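Local coordinates for niemann-Pick type C2 protein (Camponotus japonicus, PDB 3WEB), which binds oleic acid as an ML-domain carrier protein and, in the worker ant, mediates chemical communication, probably by carrying such lipids, at residues Met40-Ser45 / Lys121-Lys126; Lys49-Lys54 / Pro71-Asp76. One frame throughout, in Å; residues are numbered along the deposited sequence.

Interaction 1 of 2, residues Met40-Ser45 / Lys121-Lys126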
loop_
_atom_site.group_PDB
_atom_site.type_symbol
_atom_site.label_atom_id
_atom_site.label_comp_id
_atom_site.label_asym_id
_atom_site.label_seq_id
_atom_site.Cartn_x
_atom_site.Cartn_y
_atom_site.Cartn_z
ATOM N N MET A 40 -0.981 -4.104 5.956
ATOM C CA MET A 40 -0.250 -5.040 5.093
ATOM C C MET A 40 0.710 -5.881 5.915
ATOM O O MET A 40 1.523 -5.329 6.651
ATOM C CB MET A 40 0.535 -4.300 4.002
ATOM C CG MET A 40 1.537 -5.193 3.274
ATOM S SD MET A 40 2.276 -4.480 1.784
ATOM C CE MET A 40 3.323 -3.226 2.507
ATOM N N LYS A 41 0.599 -7.205 5.787
ATOM C CA LYS A 41 1.589 -8.130 6.351
ATOM C C LYS A 41 2.600 -8.471 5.274
ATOM O O LYS A 41 2.232 -8.944 4.194
ATOM C CB LYS A 41 0.929 -9.410 6.858
ATOM C CG LYS A 41 -0.130 -9.174 7.922
ATOM C CD LYS A 41 -0.812 -10.483 8.275
ATOM C CE LYS A 41 -2.052 -10.239 9.114
ATOM N NZ LYS A 41 -2.682 -11.534 9.493
ATOM N N PHE A 42 3.866 -8.199 5.566
ATOM C CA PHE A 42 4.915 -8.387 4.573
ATOM C C PHE A 42 6.229 -8.862 5.183
ATOM O O PHE A 42 6.466 -8.718 6.386
ATOM C CB PHE A 42 5.103 -7.114 3.726
ATOM C CG PHE A 42 5.765 -5.972 4.453
ATOM C CD1 PHE A 42 5.064 -5.219 5.402
ATOM C CD2 PHE A 42 7.084 -5.630 4.169
ATOM C CE1 PHE A 42 5.669 -4.158 6.062
ATOM C CE2 PHE A 42 7.694 -4.563 4.821
ATOM C CZ PHE A 42 6.992 -3.835 5.774
ATOM N N THR A 43 7.072 -9.417 4.324
ATOM C CA THR A 43 8.347 -9.989 4.725
ATOM C C THR A 43 9.451 -9.587 3.741
ATOM O O THR A 43 9.407 -9.989 2.573
ATOM C CB THR A 43 8.283 -11.534 4.753
ATOM O OG1 THR A 43 7.156 -11.970 5.526
ATOM C CG2 THR A 43 9.552 -12.109 5.355
ATOM N N PRO A 44 10.452 -8.817 4.212
ATOM C CA PRO A 44 11.622 -8.532 3.369
ATOM C C PRO A 44 12.510 -9.777 3.277
ATOM O O PRO A 44 12.577 -10.563 4.238
ATOM C CB PRO A 44 12.345 -7.413 4.134
ATOM C CG PRO A 44 11.984 -7.646 5.574
ATOM C CD PRO A 44 10.603 -8.276 5.579
ATOM N N SER A 45 13.172 -9.974 2.138
ATOM C CA SER A 45 14.050 -11.134 1.963
ATOM C C SER A 45 15.507 -10.775 2.259
ATOM O O SER A 45 16.397 -11.634 2.191
ATOM C CB SER A 45 13.915 -11.714 0.555
ATOM O OG SER A 45 14.193 -10.732 -0.425
ATOM N N LYS A 121 12.237 -2.806 -4.831
ATOM C CA LYS A 121 10.874 -3.078 -4.348
ATOM C C LYS A 121 10.825 -4.238 -3.359
ATOM O O LYS A 121 11.151 -5.376 -3.712
ATOM C CB LYS A 121 9.902 -3.326 -5.509
ATOM C CG LYS A 121 9.670 -2.088 -6.371
ATOM C CD LYS A 121 8.840 -2.384 -7.607
ATOM C CE LYS A 121 9.046 -1.279 -8.634
ATOM N NZ LYS A 121 7.989 -1.270 -9.683
ATOM N N ILE A 122 10.415 -3.923 -2.131
ATOM C CA ILE A 122 10.127 -4.930 -1.105
ATOM C C ILE A 122 8.758 -5.531 -1.395
ATOM O O ILE A 122 8.584 -6.752 -1.359
ATOM C CB ILE A 122 10.113 -4.320 0.314
ATOM C CG1 ILE A 122 11.405 -3.535 0.584
ATOM C CG2 ILE A 122 9.923 -5.414 1.362
ATOM C CD1 ILE A 122 11.276 -2.526 1.710
ATOM N N THR A 123 7.788 -4.659 -1.681
ATOM C CA THR A 123 6.431 -5.087 -2.033
ATOM C C THR A 123 5.887 -4.271 -3.189
ATOM O O THR A 123 6.243 -3.103 -3.346
ATOM C CB THR A 123 5.456 -4.898 -0.856
ATOM O OG1 THR A 123 5.437 -3.520 -0.473
ATOM C CG2 THR A 123 5.872 -5.746 0.332
ATOM N N CYS A 124 5.003 -4.890 -3.969
ATOM C CA CYS A 124 4.214 -4.184 -4.976
ATOM C C CYS A 124 2.840 -4.825 -4.998
ATOM O O CYS A 124 2.710 -6.000 -5.353
ATOM C CB CYS A 124 4.862 -4.296 -6.354
ATOM S SG CYS A 124 4.173 -3.181 -7.598
ATOM N N VAL A 125 1.834 -4.040 -4.618
ATOM C CA VAL A 125 0.445 -4.494 -4.515
ATOM C C VAL A 125 -0.369 -3.761 -5.567
ATOM O O VAL A 125 -0.235 -2.550 -5.714
ATOM C CB VAL A 125 -0.142 -4.166 -3.124
ATOM C CG1 VAL A 125 -1.592 -4.627 -3.022
ATOM C CG2 VAL A 125 0.709 -4.788 -2.013
ATOM N N LYS A 126 -1.199 -4.501 -6.301
ATOM C CA LYS A 126 -2.062 -3.914 -7.318
ATOM C C LYS A 126 -3.492 -4.405 -7.117
ATOM O O LYS A 126 -3.733 -5.606 -6.988
ATOM C CB LYS A 126 -1.563 -4.292 -8.710
ATOM C CG LYS A 126 -2.355 -3.703 -9.858
ATOM C CD LYS A 126 -1.861 -4.313 -11.157
ATOM C CE LYS A 126 -2.194 -3.453 -12.360
ATOM N NZ LYS A 126 -1.830 -4.203 -13.595
#

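Interaction 2 of 2, residues Lys49-Lys54 / Pro71-Asp76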
loop_
_atom_site.group_PDB
_atom_site.type_symbol
_atom_site.label_atom_id
_atom_site.label_comp_id
_atom_site.label_asym_id
_atom_site.label_seq_id
_atom_site.Cartn_x
_atom_site.Cartn_y
_atom_site.Cartn_z
ATOM N N LYS A 49 17.263 -1.054 5.750
ATOM C CA LYS A 49 17.625 0.066 6.617
ATOM C C LYS A 49 16.584 1.176 6.668
ATOM O O LYS A 49 16.397 1.802 7.708
ATOM C CB LYS A 49 18.986 0.639 6.223
ATOM C CG LYS A 49 20.154 -0.205 6.714
ATOM C CD LYS A 49 21.497 0.433 6.393
ATOM C CE LYS A 49 21.682 1.783 7.071
ATOM N NZ LYS A 49 22.968 2.414 6.672
ATOM N N ASN A 50 15.923 1.427 5.543
ATOM C CA ASN A 50 14.880 2.447 5.454
ATOM C C ASN A 50 13.848 2.051 4.405
ATOM O O ASN A 50 14.180 1.381 3.423
ATOM C CB ASN A 50 15.483 3.815 5.107
ATOM C CG ASN A 50 14.509 4.959 5.312
ATOM O OD1 ASN A 50 13.848 5.062 6.347
ATOM N ND2 ASN A 50 14.433 5.848 4.327
ATOM N N VAL A 51 12.602 2.470 4.616
ATOM C CA VAL A 51 11.514 2.155 3.686
ATOM C C VAL A 51 10.894 3.444 3.143
ATOM O O VAL A 51 10.551 4.338 3.911
ATOM C CB VAL A 51 10.411 1.297 4.354
ATOM C CG1 VAL A 51 9.314 0.939 3.352
ATOM C CG2 VAL A 51 11.000 0.030 4.956
ATOM N N GLU A 52 10.745 3.523 1.825
ATOM C CA GLU A 52 10.013 4.626 1.188
ATOM C C GLU A 52 8.846 4.050 0.393
ATOM O O GLU A 52 9.048 3.230 -0.506
ATOM C CB GLU A 52 10.912 5.439 0.248
ATOM C CG GLU A 52 11.990 6.266 0.936
ATOM C CD GLU A 52 12.828 7.069 -0.051
ATOM O OE1 GLU A 52 12.309 8.058 -0.615
ATOM O OE2 GLU A 52 14.013 6.726 -0.259
ATOM N N ALA A 53 7.633 4.472 0.733
ATOM C CA ALA A 53 6.442 4.015 0.024
ATOM C C ALA A 53 6.144 4.871 -1.207
ATOM O O ALA A 53 6.474 6.058 -1.254
ATOM C CB ALA A 53 5.237 3.983 0.947
ATOM N N LYS A 54 5.516 4.236 -2.194
ATOM C CA LYS A 54 5.144 4.866 -3.457
ATOM C C LYS A 54 3.742 4.405 -3.829
ATOM O O LYS A 54 3.401 3.230 -3.664
ATOM C CB LYS A 54 6.104 4.441 -4.574
ATOM C CG LYS A 54 7.575 4.720 -4.307
ATOM C CD LYS A 54 7.865 6.203 -4.394
ATOM C CE LYS A 54 9.356 6.467 -4.334
ATOM N NZ LYS A 54 9.598 7.934 -4.425
ATOM N N PRO A 71 5.530 8.887 3.340
ATOM C CA PRO A 71 6.152 7.783 2.590
ATOM C C PRO A 71 7.289 7.077 3.322
ATOM O O PRO A 71 7.590 5.928 3.010
ATOM C CB PRO A 71 6.690 8.465 1.325
ATOM C CG PRO A 71 6.889 9.888 1.712
ATOM C CD PRO A 71 5.849 10.203 2.748
ATOM N N GLU A 72 7.925 7.755 4.276
ATOM C CA GLU A 72 8.970 7.117 5.065
ATOM C C GLU A 72 8.318 6.370 6.226
ATOM O O GLU A 72 8.191 6.879 7.344
ATOM C CB GLU A 72 10.037 8.116 5.521
ATOM C CG GLU A 72 10.907 8.615 4.376
ATOM C CD GLU A 72 12.219 9.199 4.854
ATOM O OE1 GLU A 72 13.204 8.441 4.959
ATOM O OE2 GLU A 72 12.267 10.419 5.115
ATOM N N ILE A 73 7.905 5.148 5.908
ATOM C CA ILE A 73 7.135 4.272 6.788
ATOM C C ILE A 73 7.772 4.055 8.155
ATOM O O ILE A 73 7.075 4.038 9.172
ATOM C CB ILE A 73 6.924 2.899 6.101
ATOM C CG1 ILE A 73 6.251 3.065 4.726
ATOM C CG2 ILE A 73 6.202 1.920 7.022
ATOM C CD1 ILE A 73 4.985 3.891 4.717
ATOM N N CYS A 74 9.090 3.884 8.178
ATOM C CA CYS A 74 9.806 3.603 9.421
ATOM C C CYS A 74 9.890 4.819 10.335
ATOM O O CYS A 74 10.115 4.685 11.537
ATOM C CB CYS A 74 11.203 3.062 9.119
ATOM S SG CYS A 74 11.164 1.317 8.673
ATOM N N LYS A 75 9.690 6.002 9.755
ATOM C CA LYS A 75 9.770 7.258 10.489
ATOM C C LYS A 75 8.385 7.806 10.863
ATOM O O LYS A 75 8.273 8.857 11.490
ATOM C CB LYS A 75 10.584 8.270 9.678
ATOM C CG LYS A 75 12.001 7.790 9.401
ATOM C CD LYS A 75 12.767 8.726 8.483
ATOM C CE LYS A 75 14.119 8.130 8.138
ATOM N NZ LYS A 75 14.939 9.078 7.332
ATOM N N ASP A 76 7.338 7.082 10.479
ATOM C CA ASP A 76 5.968 7.428 10.839
ATOM C C ASP A 76 5.617 6.700 12.134
ATOM O O ASP A 76 5.515 5.481 12.141
ATOM C CB ASP A 76 5.014 7.046 9.694
ATOM C CG ASP A 76 3.545 7.034 10.104
ATOM O OD1 ASP A 76 3.191 7.528 11.198
ATOM O OD2 ASP A 76 2.728 6.519 9.310
HETATM O O HOH W 1 11.081 4.960 6.491
#

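Interaction 1 of 2, residues Met40-Ser45 / Lys121-Lys126
Met40, Phe42 and Pro44 meet Ile122, Thr123 and Val125 in an apolar contact between the two sheets of the immunoglobulin-like beta-sandwich. All six residues are buried, no hydrogen bond crosses, and the segment axes of strands 40-44 and 123-126 stay 9.4 Å apart with their directions at 146°, as expected of facing sheets rather than paired strands. The ends of the Met40 and Thr123 side chains meet tip to tip: with CG anti to the backbone N (chi1 168°) and the chain bent at its last torsion, Met40 CE comes to 3.7 Å from Thr123 OG1, while Met40 SD lies 4.1 Å from Val125 CG2. An alanine in place of Met40 would probably open a gap beside Thr123 and Val125, since the thioether supplies the atoms that touch them. Thr123 points its other branch at Phe42, CG2 standing 3.7 Å from Phe42 CB and oblique to the ring. Ile122 CG2 instead comes to the ring edge, near its plane, 4.0 Å from Phe42 CD2, and also packs 4.2 Å from Pro44 CB. Opposite Phe114 on strand 107-116, Ile122 and Thr123 form a classic beta bulge, which is consistent with both side chains reaching Phe42. On that strand, Phe114 packs edge-to-face with the Phe42 ring and Trp112 touches Met40; Ile16 of strand 11-18 and Tyr93 of strand 91-99 also border the contact.

Interaction 2 of 2, residues Lys49-Lys54 / Pro71-Asp76
The amide of Asn50 and the carboxylate of Glu72 stand almost perpendicular, their planes 84° apart, and are joined by one bond: Asn50 ND2 donates to the anti lone pair of Glu72 OE1 at 2.9 Å, the acceptor lying 15° out of the amide plane. Lys75 NZ bridges to Glu72 OE1 on the syn side at 3.0 Å, well above the carboxylate plane, so two donors grip OE1, which is likely to limit the turning of the carboxylate. Lys75 CE passes 3.6 Å from Asn50 OD1, the two side chains crossing at about a right angle. Asn50 OD1 and Val51 O each accept from one water, which in turn accepts from Cys74 N and so links the backbone at Cys74 to Asn50 and Val51. Further along, Ala53 N donates to Pro71 O at 2.7 Å, a nearly straight bond (166° at the hydrogen). Glu72, the centre of an inverse gamma turn, follows directly. Beneath these polar links Ile73 CD1 packs 3.8 Å from Ala53 CB, and Cys74 SG lies 3.9 Å from Val51 CG2. The loop 71-76 packs against the start of strand 51-59, and Cys74 is also bonded to Cys83 by a disulfide, with Cys83 touching Val51, while Phe114 of strand 107-116 touches Val51, Ala53 and Ile73.

In the fold
The centres of interactions 1 and 2 lie 13 Å apart, and the two touch directly: Ile122 CD1 packs 4.1 Å from Val51 CG2. Along the chain the order is 40-45, 49-54, 71-76, 121-126, so both segments of interaction 2 fall between those of interaction 1, and strands 34-44 and 51-59 are consecutive. Strands 51-59 and 121-131 both pair with strand 107-116 in one sheet, whose Phe114 contributes to both contacts. Interaction 1 joins this sheet to the three-stranded one, whereas interaction 2 attaches a loop to strand 51-59 of the larger sheet. Bound oleic acid lies about 7 Å from the Val125 side chain and about 5 Å from that of Pro71, so parts of both contacts lie near the bound lipid, consistent with a place beside its pocket.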